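Local structure of metallo-beta-lactamase family protein (2ZO4) at residues L262-T267 / Y312-R316; V63-L68 / L85-L91. The protein is a zinc-binding member of the metallo-beta-lactamase superfamily and probably acts as a hydrolase, with a substrate that remains to be established. All coordinates share one frame; numbering follows the deposited sequence.

Contact 1: L262-T267 / Y312-R316; sequences LDGPKT and YRYFR
Tyr312 meets the 262-267 loop through its backbone: the CG2 methyl of Thr267 lies 3.6 Å from Tyr312 O. Its ring leads elsewhere and stacks with His120. Arg313 comes next, and its side chain runs past Thr267 and Pro265. The arginine side chain bends at its third torsion (chi3 69°), which brings the guanidinium to the Pro265 carbonyl. Arg313 NH2 gives Pro265 O a hydrogen bond of 2.9 Å, with the donor 38° out of the carbonyl plane. The same NH2 forms a salt bridge with Glu270, so two acceptors share it. Arg313 NH1 rests 3.5 Å from the Thr267 CG2 methyl. Tyr314 and Lys266 form a hydrogen-bonded antiparallel pair, a single beta bridge. Tyr314 N donates to Lys266 O at 2.7 Å, and Lys266 N donates to Tyr314 O at 2.9 Å. The bridge sets the loop between helices 240-261 and 268-275 along the edge of strand 313-316 that faces away from strand 305-308, in the C-terminal part of the chain. That pairing of helices with a two-stranded hairpin is consistent with a winged-helix arrangement. Tyr314 O also takes a CH...O contact from Pro265 CA, while a Leu262 methyl, CD2, lies 3.4 Å from this oxygen. The phenol of Tyr314 turns away, to Glu297 and Arg307. Phe315 shows the loop mainly its backbone, with Leu262 CD1 4.1 Å from Phe315 C. At Arg316 a water takes over: it accepts from Arg316 N and donates to Leu262 O. Leu262 O also lies over one face of the Arg316 guanidinium, whose NE bonds to Leu259 O.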
loop_
_atom_site.group_PDB
_atom_site.type_symbol
_atom_site.label_atom_id
_atom_site.label_comp_id
_atom_site.label_asym_id
_atom_site.label_seq_id
_atom_site.Cartn_x
_atom_site.Cartn_y
_atom_site.Cartn_z
ATOM N N LEU A 262 -9.295 -14.447 -22.066
ATOM C CA LEU A 262 -9.358 -13.723 -23.325
ATOM C C LEU A 262 -9.622 -14.652 -24.515
ATOM O O LEU A 262 -8.891 -14.634 -25.508
ATOM C CB LEU A 262 -8.092 -12.881 -23.531
ATOM C CG LEU A 262 -7.915 -11.644 -22.641
ATOM C CD1 LEU A 262 -6.537 -11.054 -22.836
ATOM C CD2 LEU A 262 -8.991 -10.591 -22.909
ATOM N N ASP A 263 -10.680 -15.457 -24.398
ATOM C CA ASP A 263 -11.172 -16.296 -25.500
ATOM C C ASP A 263 -11.765 -15.446 -26.630
ATOM O O ASP A 263 -11.995 -15.935 -27.737
ATOM C CB ASP A 263 -12.187 -17.339 -24.994
ATOM C CG ASP A 263 -13.059 -16.817 -23.861
ATOM O OD1 ASP A 263 -14.028 -16.069 -24.128
ATOM O OD2 ASP A 263 -12.782 -17.170 -22.693
ATOM N N GLY A 264 -12.008 -14.173 -26.325
ATOM C CA GLY A 264 -12.372 -13.158 -27.309
ATOM C C GLY A 264 -12.074 -11.779 -26.740
ATOM O O GLY A 264 -11.670 -11.673 -25.580
ATOM N N PRO A 265 -12.262 -10.716 -27.550
ATOM C CA PRO A 265 -12.041 -9.335 -27.106
ATOM C C PRO A 265 -12.916 -8.954 -25.909
ATOM O O PRO A 265 -14.140 -9.110 -25.959
ATOM C CB PRO A 265 -12.417 -8.503 -28.337
ATOM C CG PRO A 265 -12.260 -9.435 -29.489
ATOM C CD PRO A 265 -12.689 -10.768 -28.962
ATOM N N LYS A 266 -12.278 -8.467 -24.843
ATOM C CA LYS A 266 -12.971 -8.128 -23.596
ATOM C C LYS A 266 -12.420 -6.856 -22.949
ATOM O O LYS A 266 -11.248 -6.514 -23.123
ATOM C CB LYS A 266 -12.890 -9.292 -22.600
ATOM C CG LYS A 266 -13.701 -10.523 -22.995
ATOM C CD LYS A 266 -13.669 -11.574 -21.905
ATOM C CE LYS A 266 -14.434 -12.822 -22.314
ATOM N NZ LYS A 266 -14.359 -13.865 -21.241
ATOM N N THR A 267 -13.276 -6.167 -22.198
ATOM C CA THR A 267 -12.884 -4.964 -21.469
ATOM C C THR A 267 -12.336 -5.348 -20.099
ATOM O O THR A 267 -12.643 -6.423 -19.584
ATOM C CB THR A 267 -14.076 -4.013 -21.261
ATOM O OG1 THR A 267 -14.966 -4.575 -20.287
ATOM C CG2 THR A 267 -14.831 -3.782 -22.573
ATOM N N TYR A 312 -11.509 0.574 -24.807
ATOM C CA TYR A 312 -10.502 -0.478 -24.865
ATOM C C TYR A 312 -11.091 -1.875 -24.700
ATOM O O TYR A 312 -11.792 -2.158 -23.727
ATOM C CB TYR A 312 -9.400 -0.248 -23.822
ATOM C CG TYR A 312 -8.676 1.078 -23.947
ATOM C CD1 TYR A 312 -8.788 2.042 -22.952
ATOM C CD2 TYR A 312 -7.878 1.366 -25.059
ATOM C CE1 TYR A 312 -8.126 3.256 -23.048
ATOM C CE2 TYR A 312 -7.213 2.583 -25.167
ATOM C CZ TYR A 312 -7.343 3.521 -24.155
ATOM O OH TYR A 312 -6.699 4.726 -24.238
ATOM N N ARG A 313 -10.806 -2.730 -25.674
ATOM C CA ARG A 313 -11.125 -4.148 -25.607
ATOM C C ARG A 313 -9.819 -4.890 -25.861
ATOM O O ARG A 313 -9.166 -4.673 -26.882
ATOM C CB ARG A 313 -12.194 -4.535 -26.647
ATOM C CG ARG A 313 -13.529 -3.801 -26.490
ATOM C CD ARG A 313 -14.663 -4.452 -27.306
ATOM N NE ARG A 313 -15.060 -5.761 -26.773
ATOM C CZ ARG A 313 -15.991 -5.953 -25.839
ATOM N NH1 ARG A 313 -16.645 -4.925 -25.312
ATOM N NH2 ARG A 313 -16.266 -7.185 -25.424
ATOM N N TYR A 314 -9.424 -5.729 -24.909
ATOM C CA TYR A 314 -8.167 -6.472 -24.992
ATOM C C TYR A 314 -8.371 -7.846 -25.630
ATOM O O TYR A 314 -9.423 -8.463 -25.469
ATOM C CB TYR A 314 -7.537 -6.621 -23.601
ATOM C CG TYR A 314 -6.961 -5.342 -23.021
ATOM C CD1 TYR A 314 -5.583 -5.127 -23.000
ATOM C CD2 TYR A 314 -7.793 -4.352 -22.486
ATOM C CE1 TYR A 314 -5.041 -3.959 -22.467
ATOM C CE2 TYR A 314 -7.264 -3.173 -21.955
ATOM C CZ TYR A 314 -5.884 -2.988 -21.946
ATOM O OH TYR A 314 -5.345 -1.835 -21.420
ATOM N N PHE A 315 -7.361 -8.318 -26.355
ATOM C CA PHE A 315 -7.406 -9.642 -26.978
ATOM C C PHE A 315 -6.068 -10.359 -26.837
ATOM O O PHE A 315 -5.018 -9.722 -26.740
ATOM C CB PHE A 315 -7.801 -9.539 -28.457
ATOM C CG PHE A 315 -6.949 -8.585 -29.247
ATOM C CD1 PHE A 315 -7.348 -7.264 -29.429
ATOM C CD2 PHE A 315 -5.745 -9.002 -29.804
ATOM C CE1 PHE A 315 -6.554 -6.373 -30.157
ATOM C CE2 PHE A 315 -4.947 -8.119 -30.532
ATOM C CZ PHE A 315 -5.351 -6.804 -30.705
ATOM N N ARG A 316 -6.116 -11.686 -26.825
ATOM C CA ARG A 316 -4.916 -12.508 -26.764
ATOM C C ARG A 316 -4.406 -12.753 -28.179
ATOM O O ARG A 316 -5.165 -13.191 -29.049
ATOM C CB ARG A 316 -5.232 -13.849 -26.095
ATOM C CG ARG A 316 -4.014 -14.605 -25.589
ATOM C CD ARG A 316 -4.245 -16.121 -25.519
ATOM N NE ARG A 316 -5.553 -16.489 -24.969
ATOM C CZ ARG A 316 -6.424 -17.299 -25.567
ATOM N NH1 ARG A 316 -6.136 -17.854 -26.738
ATOM N NH2 ARG A 316 -7.585 -17.571 -24.984
HETATM O O HOH W 1 -8.626 -12.866 -27.287
#

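Contact 2: V63-L68 / L85-L91; sequences VKTILL and LGARVFL
Ile66 and Val89 lie side by side in two neighbouring parallel strands, 65-68 and 88-92, of the six-stranded sheet of the metallo-beta-lactamase fold. The chain between them carries two short helices, so the unit is a beta-alpha-beta crossover. Four backbone bonds zip the strands together: Arg88 N to Lys64 O, Ile66 N to Arg88 O, Phe90 N to Ile66 O and Leu68 N to Phe90 O. The strand axes are 4.7 Å apart and their directions differ by 17°.

Ile66, Leu68, Val89 and Leu91 fill one face, where helix 79-84 packs. With CG1 anti to the backbone N (chi1 -178°), Val89 turns one methyl to Ile66 and the other to Leu68. Its CG2 sits 4.0 Å from Ile66 CB, and its CG1 sits 3.8 Å from Leu68 CD1. Leu68 CD1 fits into the notch between Val89 CG1 and Leu91 CG. Ile66 CG1 leans the other way, onto the Ala87 methyl. Phe82 of the helix covers Ile66.

Thr65, Leu67, Arg88 and Phe90 make up the other face. The Phe90 ring stands up from its own strand and leans back toward the strand's start; Leu148 and Leu150 of strand 148-150 touch it. The Leu67 CD2 methyl comes obliquely to the ring, 3.7 Å from Phe90 CD2; the two side chains lie alongside and point the same way. Thr65 CG2 meets the ring further out, at CE2. Ile66 O lies in the ring plane, at its edge. At the start of the strands Gly86 ends helix 79-84 with a Schellman motif. A water there accepts from Lys64 NZ and donates to Gly86 O. The Ala87 methyl fits close against the Val63 carbonyl, with Ala87 CB 3.2 Å from Val63 O.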
loop_
_atom_site.group_PDB
_atom_site.type_symbol
_atom_site.label_atom_id
_atom_site.label_comp_id
_atom_site.label_asym_id
_atom_site.label_seq_id
_atom_site.Cartn_x
_atom_site.Cartn_y
_atom_site.Cartn_z
ATOM N N VAL A 63 3.062 11.119 20.167
ATOM C CA VAL A 63 3.643 10.562 18.943
ATOM C C VAL A 63 4.246 11.678 18.090
ATOM O O VAL A 63 3.527 12.415 17.416
ATOM C CB VAL A 63 2.615 9.758 18.114
ATOM C CG1 VAL A 63 3.310 9.063 16.950
ATOM C CG2 VAL A 63 1.886 8.745 18.982
ATOM N N LYS A 64 5.568 11.787 18.119
ATOM C CA LYS A 64 6.261 12.906 17.480
ATOM C C LYS A 64 6.838 12.585 16.099
ATOM O O LYS A 64 7.225 13.495 15.366
ATOM C CB LYS A 64 7.348 13.464 18.409
ATOM C CG LYS A 64 6.808 14.262 19.607
ATOM C CD LYS A 64 6.236 15.612 19.172
ATOM C CE LYS A 64 5.731 16.424 20.364
ATOM N NZ LYS A 64 5.250 17.777 19.937
ATOM N N THR A 65 6.899 11.300 15.750
ATOM C CA THR A 65 7.384 10.880 14.428
ATOM C C THR A 65 6.390 9.928 13.775
ATOM O O THR A 65 5.933 8.966 14.402
ATOM C CB THR A 65 8.782 10.205 14.495
ATOM O OG1 THR A 65 9.701 11.073 15.155
ATOM C CG2 THR A 65 9.323 9.899 13.088
ATOM N N ILE A 66 6.052 10.214 12.521
ATOM C CA ILE A 66 5.189 9.346 11.735
ATOM C C ILE A 66 5.961 8.828 10.526
ATOM O O ILE A 66 6.490 9.613 9.732
ATOM C CB ILE A 66 3.904 10.074 11.257
ATOM C CG1 ILE A 66 3.148 10.719 12.434
ATOM C CG2 ILE A 66 3.010 9.124 10.447
ATOM C CD1 ILE A 66 2.548 9.745 13.444
ATOM N N LEU A 67 6.025 7.505 10.401
ATOM C CA LEU A 67 6.630 6.865 9.239
ATOM C C LEU A 67 5.547 6.171 8.416
ATOM O O LEU A 67 4.925 5.220 8.884
ATOM C CB LEU A 67 7.718 5.868 9.671
ATOM C CG LEU A 67 8.836 6.398 10.583
ATOM C CD1 LEU A 67 9.756 5.276 11.018
ATOM C CD2 LEU A 67 9.638 7.513 9.908
ATOM N N LEU A 68 5.319 6.653 7.196
ATOM C CA LEU A 68 4.275 6.096 6.331
ATOM C C LEU A 68 4.834 5.137 5.292
ATOM O O LEU A 68 5.726 5.494 4.523
ATOM C CB LEU A 68 3.484 7.209 5.626
ATOM C CG LEU A 68 2.701 8.203 6.489
ATOM C CD1 LEU A 68 1.987 9.228 5.609
ATOM C CD2 LEU A 68 1.708 7.498 7.410
ATOM N N LEU A 85 -0.772 18.022 15.530
ATOM C CA LEU A 85 -0.412 18.048 16.944
ATOM C C LEU A 85 1.082 18.299 17.155
ATOM O O LEU A 85 1.537 18.469 18.289
ATOM C CB LEU A 85 -0.857 16.758 17.647
ATOM C CG LEU A 85 -2.326 16.336 17.493
ATOM C CD1 LEU A 85 -2.527 14.894 17.938
ATOM C CD2 LEU A 85 -3.298 17.267 18.230
ATOM N N GLY A 86 1.843 18.332 16.064
ATOM C CA GLY A 86 3.271 18.627 16.140
ATOM C C GLY A 86 4.187 17.510 15.678
ATOM O O GLY A 86 5.407 17.653 15.729
ATOM N N ALA A 87 3.600 16.409 15.215
ATOM C CA ALA A 87 4.364 15.266 14.707
ATOM C C ALA A 87 5.010 15.540 13.356
ATOM O O ALA A 87 4.476 16.285 12.529
ATOM C CB ALA A 87 3.479 14.030 14.617
ATOM N N ARG A 88 6.162 14.919 13.136
ATOM C CA ARG A 88 6.847 14.993 11.854
ATOM C C ARG A 88 6.483 13.776 11.009
ATOM O O ARG A 88 6.651 12.638 11.451
ATOM C CB ARG A 88 8.354 15.065 12.074
ATOM C CG ARG A 88 9.104 15.699 10.925
ATOM C CD ARG A 88 10.064 16.759 11.452
ATOM N NE ARG A 88 11.262 16.178 12.048
ATOM C CZ ARG A 88 12.084 16.827 12.870
ATOM N NH1 ARG A 88 13.151 16.210 13.351
ATOM N NH2 ARG A 88 11.837 18.086 13.224
ATOM N N VAL A 89 5.982 14.025 9.800
ATOM C CA VAL A 89 5.523 12.954 8.913
ATOM C C VAL A 89 6.537 12.656 7.805
ATOM O O VAL A 89 6.975 13.561 7.089
ATOM C CB VAL A 89 4.133 13.274 8.302
ATOM C CG1 VAL A 89 3.647 12.134 7.411
ATOM C CG2 VAL A 89 3.121 13.533 9.398
ATOM N N PHE A 90 6.901 11.379 7.682
ATOM C CA PHE A 90 7.822 10.912 6.651
ATOM C C PHE A 90 7.097 10.026 5.637
ATOM O O PHE A 90 6.305 9.156 6.015
ATOM C CB PHE A 90 8.983 10.136 7.281
ATOM C CG PHE A 90 9.948 10.998 8.053
ATOM C CD1 PHE A 90 11.044 11.571 7.418
ATOM C CD2 PHE A 90 9.767 11.226 9.417
ATOM C CE1 PHE A 90 11.948 12.360 8.126
ATOM C CE2 PHE A 90 10.662 12.010 10.135
ATOM C CZ PHE A 90 11.756 12.581 9.488
ATOM N N LEU A 91 7.388 10.255 4.356
ATOM C CA LEU A 91 6.709 9.594 3.243
ATOM C C LEU A 91 7.717 9.446 2.110
ATOM O O LEU A 91 8.452 10.393 1.830
ATOM C CB LEU A 91 5.557 10.480 2.760
ATOM C CG LEU A 91 4.169 9.987 2.331
ATOM C CD1 LEU A 91 3.637 10.915 1.246
ATOM C CD2 LEU A 91 4.118 8.539 1.861
HETATM O O HOH W 2 2.940 15.945 18.798
HETATM O O HOH W 3 6.140 19.813 17.953
#

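Both segments of contact 2 precede those of contact 1 in sequence, and the chain's centre lies between the two contacts. Their centres are about 46 Å apart, and their nearest atoms stay about 27 Å apart. Contact 2 belongs to the metal-binding core: the side chain of Leu68 is about 5 Å from that of His75, and the side chain of Leu91 is about 6 Å from that of His70. His75 binds one zinc ion and His70 the other. The Leu68 side chain itself is about 11 Å from a zinc ion. Contact 1 sits at the surface in the C-terminal region, away from both zinc ions.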